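Local coordinates for hypothetical protein PAE2307 (Pyrobaculum aerophilum, PDB 1WVQ), which belongs to a conserved family of adenosine-specific kinases and carries a stably phosphorylated histidine, at the interface of chains A and B and the interface of chains A and C. Coordinates in Å, arbitrary orientation; residue numbers count along the deposited sequence, not the author numbering. Chains: chain A/B/C, hypothetical protein PAE2307.

Contact 1: the interface of chains A and B. Residues chain A 42-43, 93-95, 98; chain B 41-44.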
ATOM      1  N   SER A  42      -4.147  -4.697  14.864  1.00  9.81           N
ATOM      2  CA  SER A  42      -5.190  -3.979  14.141  1.00 10.37           C
ATOM      3  C   SER A  42      -6.312  -3.459  15.028  1.00 10.31           C
ATOM      4  O   SER A  42      -6.779  -2.344  14.829  1.00 10.39           O
ATOM      5  CB  SER A  42      -5.816  -4.864  13.059  1.00 11.66           C
ATOM      6  OG  SER A  42      -4.967  -4.990  11.933  1.00 13.49           O
ATOM      7  N   VAL A  43      -6.746  -4.276  15.985  1.00 10.94           N
ATOM      8  CA  VAL A  43      -7.847  -3.921  16.888  1.00 11.66           C
ATOM      9  C   VAL A  43      -7.523  -4.335  18.324  1.00 12.72           C
ATOM     10  O   VAL A  43      -7.188  -5.488  18.576  1.00 12.95           O
ATOM     11  CB  VAL A  43      -9.159  -4.632  16.452  1.00 10.59           C
ATOM     12  CG1 VAL A  43     -10.293  -4.280  17.406  1.00 13.24           C
ATOM     13  CG2 VAL A  43      -9.516  -4.245  15.020  1.00 12.65           C
ATOM     14  N   ASN A  93     -15.240  -9.610  17.825  1.00 12.75           N
ATOM     15  CA  ASN A  93     -14.926  -8.279  18.343  1.00 13.79           C
ATOM     16  C   ASN A  93     -14.090  -7.446  17.391  1.00 13.38           C
ATOM     17  O   ASN A  93     -13.307  -6.588  17.802  1.00 14.26           O
ATOM     18  CB  ASN A  93     -14.239  -8.411  19.697  1.00 17.16           C
ATOM     19  CG  ASN A  93     -15.037  -9.269  20.648  1.00 20.06           C
ATOM     20  OD1 ASN A  93     -16.234  -9.038  20.851  1.00 23.13           O
ATOM     21  ND2 ASN A  93     -14.391 -10.277  21.226  1.00 23.60           N
ATOM     22  N   ALA A  94     -14.294  -7.711  16.106  1.00 12.31           N
ATOM     23  CA  ALA A  94     -13.621  -7.018  15.019  1.00 11.89           C
ATOM     24  C   ALA A  94     -14.274  -7.521  13.739  1.00 11.67           C
ATOM     25  O   ALA A  94     -14.709  -8.669  13.673  1.00 12.08           O
ATOM     26  CB  ALA A  94     -12.125  -7.345  15.013  1.00 13.39           C
ATOM     27  N   TRP A  95     -14.357  -6.657  12.736  1.00 10.38           N
ATOM     28  CA  TRP A  95     -14.937  -7.017  11.446  1.00 11.15           C
ATOM     29  C   TRP A  95     -13.804  -7.156  10.438  1.00 10.16           C
ATOM     30  O   TRP A  95     -12.727  -6.589  10.625  1.00  9.73           O
ATOM     31  CB  TRP A  95     -15.897  -5.927  10.965  1.00 13.91           C
ATOM     32  CG  TRP A  95     -17.200  -5.896  11.694  1.00 16.52           C
ATOM     33  CD1 TRP A  95     -18.231  -6.784  11.568  1.00 17.63           C
ATOM     34  CD2 TRP A  95     -17.622  -4.924  12.650  1.00 19.38           C
ATOM     35  NE1 TRP A  95     -19.269  -6.423  12.386  1.00 20.56           N
ATOM     36  CE2 TRP A  95     -18.924  -5.280  13.067  1.00 18.67           C
ATOM     37  CE3 TRP A  95     -17.026  -3.780  13.201  1.00 18.49           C
ATOM     38  CZ2 TRP A  95     -19.648  -4.536  14.007  1.00 20.18           C
ATOM     39  CZ3 TRP A  95     -17.744  -3.035  14.138  1.00 20.33           C
ATOM     40  CH2 TRP A  95     -19.042  -3.419  14.532  1.00 21.10           C
ATOM     41  N   ASN A  98     -11.751  -4.234   9.371  1.00  8.66           N
ATOM     42  CA  ASN A  98     -10.811  -3.678  10.340  1.00  9.26           C
ATOM     43  C   ASN A  98      -9.413  -4.281  10.196  1.00  9.23           C
ATOM     44  O   ASN A  98      -8.442  -3.699  10.672  1.00 10.26           O
ATOM     45  CB  ASN A  98     -11.260  -3.944  11.787  1.00  9.40           C
ATOM     46  CG  ASN A  98     -12.613  -3.350  12.121  1.00  9.76           C
ATOM     47  OD1 ASN A  98     -13.417  -3.946  12.840  1.00 12.55           O
ATOM     48  ND2 ASN A  98     -12.883  -2.174  11.567  1.00  9.22           N
TER
ATOM     49  N   THR B  41     -13.719   3.115  10.606  1.00 10.73           N
ATOM     50  CA  THR B  41     -13.704   1.778   9.999  1.00 10.89           C
ATOM     51  C   THR B  41     -12.462   0.961  10.352  1.00 10.78           C
ATOM     52  O   THR B  41     -12.283  -0.151   9.858  1.00 11.16           O
ATOM     53  CB  THR B  41     -13.795   1.844   8.466  1.00 10.13           C
ATOM     54  OG1 THR B  41     -12.669   2.568   7.954  1.00 11.52           O
ATOM     55  CG2 THR B  41     -15.092   2.525   8.038  1.00 11.72           C
ATOM     56  N   SER B  42     -11.612   1.506  11.212  1.00 11.01           N
ATOM     57  CA  SER B  42     -10.395   0.812  11.617  1.00 11.21           C
ATOM     58  C   SER B  42     -10.563  -0.005  12.896  1.00 11.04           C
ATOM     59  O   SER B  42     -10.017  -1.101  13.012  1.00 10.87           O
ATOM     60  CB  SER B  42      -9.253   1.812  11.823  1.00 12.51           C
ATOM     61  OG  SER B  42      -8.743   2.283  10.590  1.00 15.89           O
ATOM     62  N   VAL B  43     -11.319   0.526  13.852  1.00 10.83           N
ATOM     63  CA  VAL B  43     -11.500  -0.143  15.136  1.00 11.76           C
ATOM     64  C   VAL B  43     -12.912   0.022  15.684  1.00 12.55           C
ATOM     65  O   VAL B  43     -13.416   1.140  15.775  1.00 13.03           O
ATOM     66  CB  VAL B  43     -10.530   0.446  16.188  1.00 11.38           C
ATOM     67  CG1 VAL B  43     -10.719  -0.247  17.525  1.00 12.96           C
ATOM     68  CG2 VAL B  43      -9.097   0.313  15.716  1.00 11.98           C
ATOM     69  N   PRO B  44     -13.570  -1.087  16.055  1.00 13.54           N
ATOM     70  CA  PRO B  44     -14.922  -0.929  16.592  1.00 15.27           C
ATOM     71  C   PRO B  44     -14.797  -0.184  17.924  1.00 15.41           C
ATOM     72  O   PRO B  44     -13.862  -0.419  18.683  1.00 17.44           O
ATOM     73  CB  PRO B  44     -15.391  -2.370  16.807  1.00 14.98           C
ATOM     74  CG  PRO B  44     -14.513  -3.184  15.896  1.00 14.85           C
ATOM     75  CD  PRO B  44     -13.184  -2.506  15.988  1.00 14.35           C
TER
HETATM   76  O   HOH W   1      -7.200  -1.434  11.872  1.00  7.06           O
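A chi1 of -60° sets CG of A:Asn98 beside its own backbone N and anti to the carbonyl carbon, which points the carboxamide at B:Thr41 and B:Pro44. In this member of the adenosine-specific kinase family, the asparagine sits on helix 96-104 of chain A and meets the loop 41-44 of chain B. A:Asn98 ND2 donates to the backbone carbonyl B:Thr41 O at 2.7 Å. The acceptor lies almost in the amide plane, but the donor stands well above the carbonyl plane of B:Thr41, and the bond is bent to 132° at the hydrogen. The other end of the amide is held within chain A: A:Trp95 N donates to A:Asn98 OD1 at 2.9 Å, nearly straight at 171°, and this second bond should fix which way the amide faces. B:Pro44 packs against the same group, B:Pro44 CG lying 3.3 Å from A:Asn98 OD1. The side chains of A:Trp95 and B:Pro44 pass in opposite directions, the benzo-ring atom A:Trp95 CZ3 lying 3.6 Å from B:Pro44 CB. From another direction A:Val43 comes in at about a right angle, with A:Val43 CG1 3.7 Å from B:Pro44 CD. A water joins the carbonyls A:Ser42 O, A:Asn98 O and B:Ser42 O.

Contact 2: the interface of chains A and C. Residues chain A 6, 125, 127, 133-135; chain C 10, 123, 135-138.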
ATOM      1  N   ILE A   6      -9.170 -35.500 -11.714  1.00 26.38           N
ATOM      2  CA  ILE A   6      -9.483 -34.352 -10.871  1.00 25.03           C
ATOM      3  C   ILE A   6     -10.856 -34.496 -10.213  1.00 23.98           C
ATOM      4  O   ILE A   6     -11.888 -34.532 -10.892  1.00 25.09           O
ATOM      5  CB  ILE A   6      -9.433 -33.057 -11.693  1.00 25.65           C
ATOM      6  CG1 ILE A   6     -10.275 -33.221 -12.952  1.00 27.35           C
ATOM      7  CG2 ILE A   6      -7.993 -32.733 -12.064  1.00 26.00           C
ATOM      8  CD1 ILE A   6     -10.067 -32.150 -13.979  1.00 27.08           C
ATOM      9  N   ALA A 125     -10.300 -29.160  -4.988  1.00 12.51           N
ATOM     10  CA  ALA A 125      -9.967 -30.122  -6.020  1.00 12.22           C
ATOM     11  C   ALA A 125      -8.828 -31.000  -5.526  1.00 13.19           C
ATOM     12  O   ALA A 125      -7.832 -30.507  -4.998  1.00 12.69           O
ATOM     13  CB  ALA A 125      -9.552 -29.406  -7.298  1.00 13.70           C
ATOM     14  N   VAL A 127      -6.251 -33.781  -6.938  1.00 14.26           N
ATOM     15  CA  VAL A 127      -5.729 -34.288  -8.201  1.00 14.92           C
ATOM     16  C   VAL A 127      -4.895 -35.560  -8.073  1.00 15.33           C
ATOM     17  O   VAL A 127      -4.786 -36.331  -9.027  1.00 17.15           O
ATOM     18  CB  VAL A 127      -4.897 -33.190  -8.918  1.00 15.06           C
ATOM     19  CG1 VAL A 127      -5.769 -31.944  -9.150  1.00 17.28           C
ATOM     20  CG2 VAL A 127      -3.666 -32.835  -8.089  1.00 16.00           C
ATOM     21  N   GLY A 133      -6.221 -28.419  -3.756  1.00 10.86           N
ATOM     22  CA  GLY A 133      -6.160 -26.982  -3.945  1.00 11.62           C
ATOM     23  C   GLY A 133      -7.556 -26.389  -3.962  1.00 11.15           C
ATOM     24  O   GLY A 133      -8.532 -27.081  -4.265  1.00 11.18           O
ATOM     25  N   VAL A 134      -7.657 -25.106  -3.637  1.00 11.35           N
ATOM     26  CA  VAL A 134      -8.947 -24.431  -3.619  1.00 11.08           C
ATOM     27  C   VAL A 134      -9.341 -23.928  -5.003  1.00 11.63           C
ATOM     28  O   VAL A 134      -8.613 -23.157  -5.625  1.00 12.04           O
ATOM     29  CB  VAL A 134      -8.928 -23.234  -2.638  1.00 10.70           C
ATOM     30  CG1 VAL A 134     -10.229 -22.449  -2.738  1.00 10.82           C
ATOM     31  CG2 VAL A 134      -8.724 -23.735  -1.218  1.00 10.92           C
ATOM     32  N   VAL A 135     -10.498 -24.374  -5.477  1.00 12.35           N
ATOM     33  CA  VAL A 135     -11.011 -23.965  -6.779  1.00 13.37           C
ATOM     34  C   VAL A 135     -11.751 -22.640  -6.635  1.00 14.43           C
ATOM     35  O   VAL A 135     -11.622 -21.750  -7.474  1.00 17.14           O
ATOM     36  CB  VAL A 135     -11.990 -25.018  -7.356  1.00 14.78           C
ATOM     37  CG1 VAL A 135     -12.695 -24.465  -8.594  1.00 15.89           C
ATOM     38  CG2 VAL A 135     -11.234 -26.290  -7.698  1.00 16.95           C
TER
ATOM     39  N   LEU C  10      -4.442 -30.595 -16.158  1.00 16.60           N
ATOM     40  CA  LEU C  10      -3.489 -30.429 -15.075  1.00 17.70           C
ATOM     41  C   LEU C  10      -2.125 -30.138 -15.681  1.00 17.87           C
ATOM     42  O   LEU C  10      -1.638 -30.877 -16.540  1.00 19.47           O
ATOM     43  CB  LEU C  10      -3.418 -31.690 -14.217  1.00 18.31           C
ATOM     44  CG  LEU C  10      -4.668 -32.032 -13.413  1.00 20.72           C
ATOM     45  CD1 LEU C  10      -4.434 -33.320 -12.648  1.00 22.51           C
ATOM     46  CD2 LEU C  10      -5.001 -30.892 -12.454  1.00 22.02           C
ATOM     47  N   ILE C 123      -4.358 -25.939 -12.416  1.00 12.88           N
ATOM     48  CA  ILE C 123      -5.547 -26.538 -12.997  1.00 12.84           C
ATOM     49  C   ILE C 123      -6.068 -25.524 -13.998  1.00 12.77           C
ATOM     50  O   ILE C 123      -6.373 -24.387 -13.638  1.00 12.09           O
ATOM     51  CB  ILE C 123      -6.628 -26.816 -11.936  1.00 13.00           C
ATOM     52  CG1 ILE C 123      -6.042 -27.692 -10.827  1.00 14.07           C
ATOM     53  CG2 ILE C 123      -7.817 -27.527 -12.576  1.00 14.07           C
ATOM     54  CD1 ILE C 123      -6.995 -27.962  -9.687  1.00 16.01           C
ATOM     55  N   VAL C 135      -8.091 -22.268 -13.139  1.00 12.72           N
ATOM     56  CA  VAL C 135      -9.131 -22.563 -12.164  1.00 15.10           C
ATOM     57  C   VAL C 135      -8.554 -22.492 -10.759  1.00 16.37           C
ATOM     58  O   VAL C 135      -9.179 -21.945  -9.846  1.00 19.32           O
ATOM     59  CB  VAL C 135      -9.726 -23.963 -12.402  1.00 17.23           C
ATOM     60  CG1 VAL C 135     -10.562 -24.397 -11.198  1.00 19.73           C
ATOM     61  CG2 VAL C 135     -10.566 -23.950 -13.668  1.00 20.78           C
ATOM     62  N   GLY C 136      -7.352 -23.034 -10.596  1.00 13.53           N
ATOM     63  CA  GLY C 136      -6.705 -23.022  -9.299  1.00 13.30           C
ATOM     64  C   GLY C 136      -5.342 -23.680  -9.363  1.00 11.63           C
ATOM     65  O   GLY C 136      -4.833 -23.974 -10.447  1.00 11.50           O
ATOM     66  N   VAL C 137      -4.743 -23.892  -8.198  1.00 10.57           N
ATOM     67  CA  VAL C 137      -3.439 -24.530  -8.115  1.00  9.74           C
ATOM     68  C   VAL C 137      -3.441 -25.527  -6.968  1.00  9.30           C
ATOM     69  O   VAL C 137      -4.301 -25.493  -6.089  1.00 10.93           O
ATOM     70  CB  VAL C 137      -2.290 -23.504  -7.857  1.00  9.98           C
ATOM     71  CG1 VAL C 137      -2.244 -22.463  -8.968  1.00 11.39           C
ATOM     72  CG2 VAL C 137      -2.472 -22.836  -6.491  1.00 12.28           C
ATOM     73  N   VAL C 138      -2.474 -26.429  -7.001  1.00 10.99           N
ATOM     74  CA  VAL C 138      -2.309 -27.422  -5.954  1.00 11.69           C
ATOM     75  C   VAL C 138      -0.875 -27.192  -5.488  1.00 12.79           C
ATOM     76  O   VAL C 138       0.086 -27.680  -6.085  1.00 13.29           O
ATOM     77  CB  VAL C 138      -2.503 -28.846  -6.510  1.00 12.98           C
ATOM     78  CG1 VAL C 138      -2.353 -29.871  -5.395  1.00 14.22           C
ATOM     79  CG2 VAL C 138      -3.890 -28.956  -7.141  1.00 13.81           C
TER
HETATM   80  O   HOH W   2      -5.914 -22.875  -5.883  1.00 10.02           O
HETATM   81  O   HOH W   3      -8.748 -20.901  -7.427  1.00 17.12           O
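C:Leu10 of strand 7-12 turns its forked end toward the loop residue A:Ile6 and A:Val127 of strand 120-128, and the three form one end of an apolar patch between chains A and C. The side chains of A:Ile6 and C:Leu10 run past each other in opposite directions, with A:Ile6 CG2 3.5 Å from C:Leu10 CD2. A:Val127 meets the same fork at a slant, A:Val127 CG1 lying 3.6 Å from C:Leu10 CD2, while the other branch, C:Leu10 CD1, rests 3.8 Å from A:Val127 CB. An alanine in place of C:Leu10 would probably open a gap beside A:Ile6 and A:Val127, since both methyl branches that fill it would be gone. Farther along, the tip of C:Ile123, extended at chi2 (177°), brings CD1 to 3.8 Å from A:Ala125 CB. At the other end A:Val135 and C:Val135 cross at a slant, CG1 to CG1; in both, CG1 is anti to the backbone N, and A:Val135 CG1 lies 3.4 Å from C:Val135 CG1, tighter than usual packing. The chains make no direct polar bond in this patch. Instead, one water links A:Val134 O with C:Val137 N, and another joins A:Val134 O and A:Val135 O to C:Val135 O. The site packs the two chains together through branched aliphatic groups and bridging water, and may help hold A and C together in the deposited six-copy assembly.

Contact 3: the interface of chains A and C. Residues chain A 29, 32, 60-64; chain C 147, 151, 155.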
ATOM      1  N   ILE A  29       6.307 -20.872   6.361  1.00 10.61           N
ATOM      2  CA  ILE A  29       5.908 -21.037   7.750  1.00 11.53           C
ATOM      3  C   ILE A  29       5.724 -19.733   8.530  1.00 10.35           C
ATOM      4  O   ILE A  29       4.911 -19.672   9.450  1.00 10.27           O
ATOM      5  CB  ILE A  29       6.923 -21.966   8.474  1.00 12.84           C
ATOM      6  CG1 ILE A  29       6.261 -22.632   9.676  1.00 16.11           C
ATOM      7  CG2 ILE A  29       8.151 -21.185   8.888  1.00 14.69           C
ATOM      8  CD1 ILE A  29       7.095 -23.761  10.273  1.00 17.79           C
ATOM      9  N   VAL A  32       2.062 -17.891   9.690  1.00  9.60           N
ATOM     10  CA  VAL A  32       1.289 -17.958  10.922  1.00  9.77           C
ATOM     11  C   VAL A  32       1.611 -16.824  11.893  1.00  9.42           C
ATOM     12  O   VAL A  32       0.703 -16.253  12.493  1.00  9.78           O
ATOM     13  CB  VAL A  32       1.458 -19.334  11.622  1.00 10.23           C
ATOM     14  CG1 VAL A  32       2.835 -19.461  12.222  1.00 12.85           C
ATOM     15  CG2 VAL A  32       0.388 -19.510  12.689  1.00 11.10           C
ATOM     16  N   LEU A  60       2.391 -29.472   8.954  1.00 10.98           N
ATOM     17  CA  LEU A  60       1.480 -29.327  10.073  1.00 11.67           C
ATOM     18  C   LEU A  60       0.608 -28.092   9.976  1.00 11.57           C
ATOM     19  O   LEU A  60       0.998 -27.078   9.387  1.00 12.14           O
ATOM     20  CB  LEU A  60       2.264 -29.267  11.384  1.00 13.11           C
ATOM     21  CG  LEU A  60       3.129 -30.484  11.705  1.00 13.14           C
ATOM     22  CD1 LEU A  60       4.081 -30.139  12.831  1.00 14.18           C
ATOM     23  CD2 LEU A  60       2.245 -31.672  12.060  1.00 14.37           C
ATOM     24  N   VAL A  61      -0.588 -28.194  10.542  1.00 11.85           N
ATOM     25  CA  VAL A  61      -1.485 -27.054  10.583  1.00 10.71           C
ATOM     26  C   VAL A  61      -0.910 -26.216  11.720  1.00 10.43           C
ATOM     27  O   VAL A  61      -0.987 -26.600  12.891  1.00 11.48           O
ATOM     28  CB  VAL A  61      -2.926 -27.469  10.930  1.00  9.82           C
ATOM     29  CG1 VAL A  61      -3.796 -26.226  11.084  1.00 11.54           C
ATOM     30  CG2 VAL A  61      -3.479 -28.375   9.844  1.00 11.28           C
ATOM     31  N   ARG A  62      -0.299 -25.093  11.362  1.00 11.19           N
ATOM     32  CA  ARG A  62       0.312 -24.194  12.331  1.00 10.76           C
ATOM     33  C   ARG A  62      -0.763 -23.238  12.826  1.00 11.18           C
ATOM     34  O   ARG A  62      -1.618 -22.809  12.053  1.00 12.05           O
ATOM     35  CB  ARG A  62       1.451 -23.423  11.664  1.00  9.87           C
ATOM     36  CG  ARG A  62       2.473 -24.310  10.978  1.00 12.15           C
ATOM     37  CD  ARG A  62       3.290 -25.109  11.984  1.00 11.77           C
ATOM     38  NE  ARG A  62       4.284 -25.958  11.329  1.00 12.22           N
ATOM     39  CZ  ARG A  62       5.320 -26.513  11.947  1.00 12.81           C
ATOM     40  NH1 ARG A  62       5.510 -26.308  13.247  1.00 13.03           N
ATOM     41  NH2 ARG A  62       6.164 -27.273  11.263  1.00 13.72           N
ATOM     42  N   HIS A  63      -0.728 -22.894  14.108  1.00 10.12           N
ATOM     43  CA  HIS A  63      -1.764 -22.018  14.633  1.00 10.45           C
ATOM     44  C   HIS A  63      -1.367 -21.117  15.791  1.00 10.40           C
ATOM     45  O   HIS A  63      -0.397 -21.376  16.496  1.00 10.88           O
ATOM     46  CB  HIS A  63      -2.967 -22.865  15.060  1.00 11.49           C
ATOM     47  CG  HIS A  63      -2.642 -23.890  16.103  1.00 11.89           C
ATOM     48  ND1 HIS A  63      -2.980 -23.737  17.431  1.00 14.70           N
ATOM     49  CD2 HIS A  63      -2.035 -25.097  16.005  1.00 11.08           C
ATOM     50  CE1 HIS A  63      -2.596 -24.808  18.107  1.00 10.11           C
ATOM     51  NE2 HIS A  63      -2.022 -25.648  17.263  1.00 15.21           N
ATOM     52  N   GLU A  64      -2.137 -20.044  15.948  1.00 10.08           N
ATOM     53  CA  GLU A  64      -1.977 -19.057  17.019  1.00 11.24           C
ATOM     54  C   GLU A  64      -3.394 -18.570  17.323  1.00 11.51           C
ATOM     55  O   GLU A  64      -4.253 -18.578  16.439  1.00 12.19           O
ATOM     56  CB  GLU A  64      -1.133 -17.864  16.567  1.00 10.80           C
ATOM     57  CG  GLU A  64       0.331 -18.162  16.252  1.00 12.26           C
ATOM     58  CD  GLU A  64       1.137 -18.599  17.466  1.00 12.81           C
ATOM     59  OE1 GLU A  64       0.712 -18.320  18.606  1.00 13.85           O
ATOM     60  OE2 GLU A  64       2.213 -19.210  17.274  1.00 13.25           O
TER
ATOM     61  N   GLU C 147      -0.001 -28.824  14.671  1.00 12.85           N
ATOM     62  CA  GLU C 147       1.166 -28.391  15.430  1.00 13.08           C
ATOM     63  C   GLU C 147       0.972 -28.517  16.943  1.00 12.75           C
ATOM     64  O   GLU C 147      -0.037 -28.079  17.486  1.00 13.18           O
ATOM     65  CB  GLU C 147       1.484 -26.936  15.056  1.00 13.56           C
ATOM     66  CG  GLU C 147       2.701 -26.331  15.728  1.00 14.72           C
ATOM     67  CD  GLU C 147       2.917 -24.894  15.312  1.00 12.26           C
ATOM     68  OE1 GLU C 147       1.939 -24.107  15.362  1.00 14.04           O
ATOM     69  OE2 GLU C 147       4.058 -24.547  14.946  1.00 14.79           O
ATOM     70  N   ASP C 151       6.142 -28.563  18.727  1.00 12.01           N
ATOM     71  CA  ASP C 151       6.352 -28.191  17.326  1.00 12.23           C
ATOM     72  C   ASP C 151       6.418 -26.673  17.203  1.00 12.42           C
ATOM     73  O   ASP C 151       7.215 -26.131  16.437  1.00 12.64           O
ATOM     74  CB  ASP C 151       5.206 -28.681  16.437  1.00 11.94           C
ATOM     75  CG  ASP C 151       5.164 -30.182  16.304  1.00 13.10           C
ATOM     76  OD1 ASP C 151       6.241 -30.800  16.188  1.00 14.92           O
ATOM     77  OD2 ASP C 151       4.047 -30.736  16.295  1.00 14.36           O
ATOM     78  N   ARG C 155       9.286 -24.286  15.668  1.00 13.70           N
ATOM     79  CA  ARG C 155       9.001 -23.371  14.561  1.00 13.69           C
ATOM     80  C   ARG C 155       9.462 -21.954  14.925  1.00 13.08           C
ATOM     81  O   ARG C 155      10.000 -21.224  14.085  1.00 12.35           O
ATOM     82  CB  ARG C 155       7.495 -23.396  14.259  1.00 15.76           C
ATOM     83  CG  ARG C 155       6.982 -22.333  13.305  1.00 17.94           C
ATOM     84  CD  ARG C 155       6.636 -21.048  14.035  1.00 20.09           C
ATOM     85  NE  ARG C 155       5.505 -21.162  14.954  1.00 23.78           N
ATOM     86  CZ  ARG C 155       4.271 -21.502  14.600  1.00 21.69           C
ATOM     87  NH1 ARG C 155       4.005 -21.785  13.331  1.00 26.83           N
ATOM     88  NH2 ARG C 155       3.281 -21.496  15.497  1.00 19.13           N
TER
HETATM   89  O   HOH W   4       0.584 -23.726  17.713  1.00 15.75           O
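Strand 60-65 of chain A meets the loop residue C:Glu147 and helix 149-162 of chain C in this member of the adenosine-specific kinase family, with the loop residue A:Ile29 and A:Val32 of helix 31-40 packing against C:Arg155. C:Glu147 crosses the strand at a slant and bonds to it with both backbone and side chain. C:Glu147 N donates to A:Val61 O at 3.0 Å, and C:Glu147 O accepts from A:His63 NE2 at 3.1 Å, the acceptor lying near the imidazole plane. With CG anti to the backbone N (chi1 -178°) and the chain extended beyond it, the carboxylate reaches A:Arg62. A:Arg62 NH1 forms a salt-bridging hydrogen bond to C:Glu147 OE2 at 2.8 Å; the oxygen lies in the guanidinium plane at its edge, while NH1 comes from above the carboxylate plane, the planes being 83° apart. CD1 atoms of A:Leu60 and A:Ile29 cover opposite guanidinium faces near the rim, which should limit its turning. The other oxygen, C:Glu147 OE1, accepts from A:His63 N at 3.2 Å and connects to A:His63 O through a water over the centre of the imidazole. C:Arg155 bends at chi2 and chi3, placing its guanidinium face under C:Glu147 OE2. C:Arg155 NH2 pairs with C:Glu147 OE1 at 2.9 Å and forms a salt bridge to A:Glu64 OE2 at 3.1 Å, although the N-H points away from the latter. A:Ile29 CD1 packs on the aliphatic stem, 3.4 Å from C:Arg155 CG.

Chain A takes part in all three contacts, facing chain B in contact 1 and chain C in contacts 2 and 3. The C-alpha centres of contacts 1 and 2 lie about 33 Å apart, those of contacts 1 and 3 about 25 Å, and those of contacts 2 and 3 about 24 Å. No residue of chain A is shared, but helix 31-40 contributes to contact 3 and runs directly into the loop used in contact 1. The A-B interface is two-fold symmetric, whereas the A-C one is not an exact two-fold, so the six-copy assembly appears to rest on two different kinds of pairing.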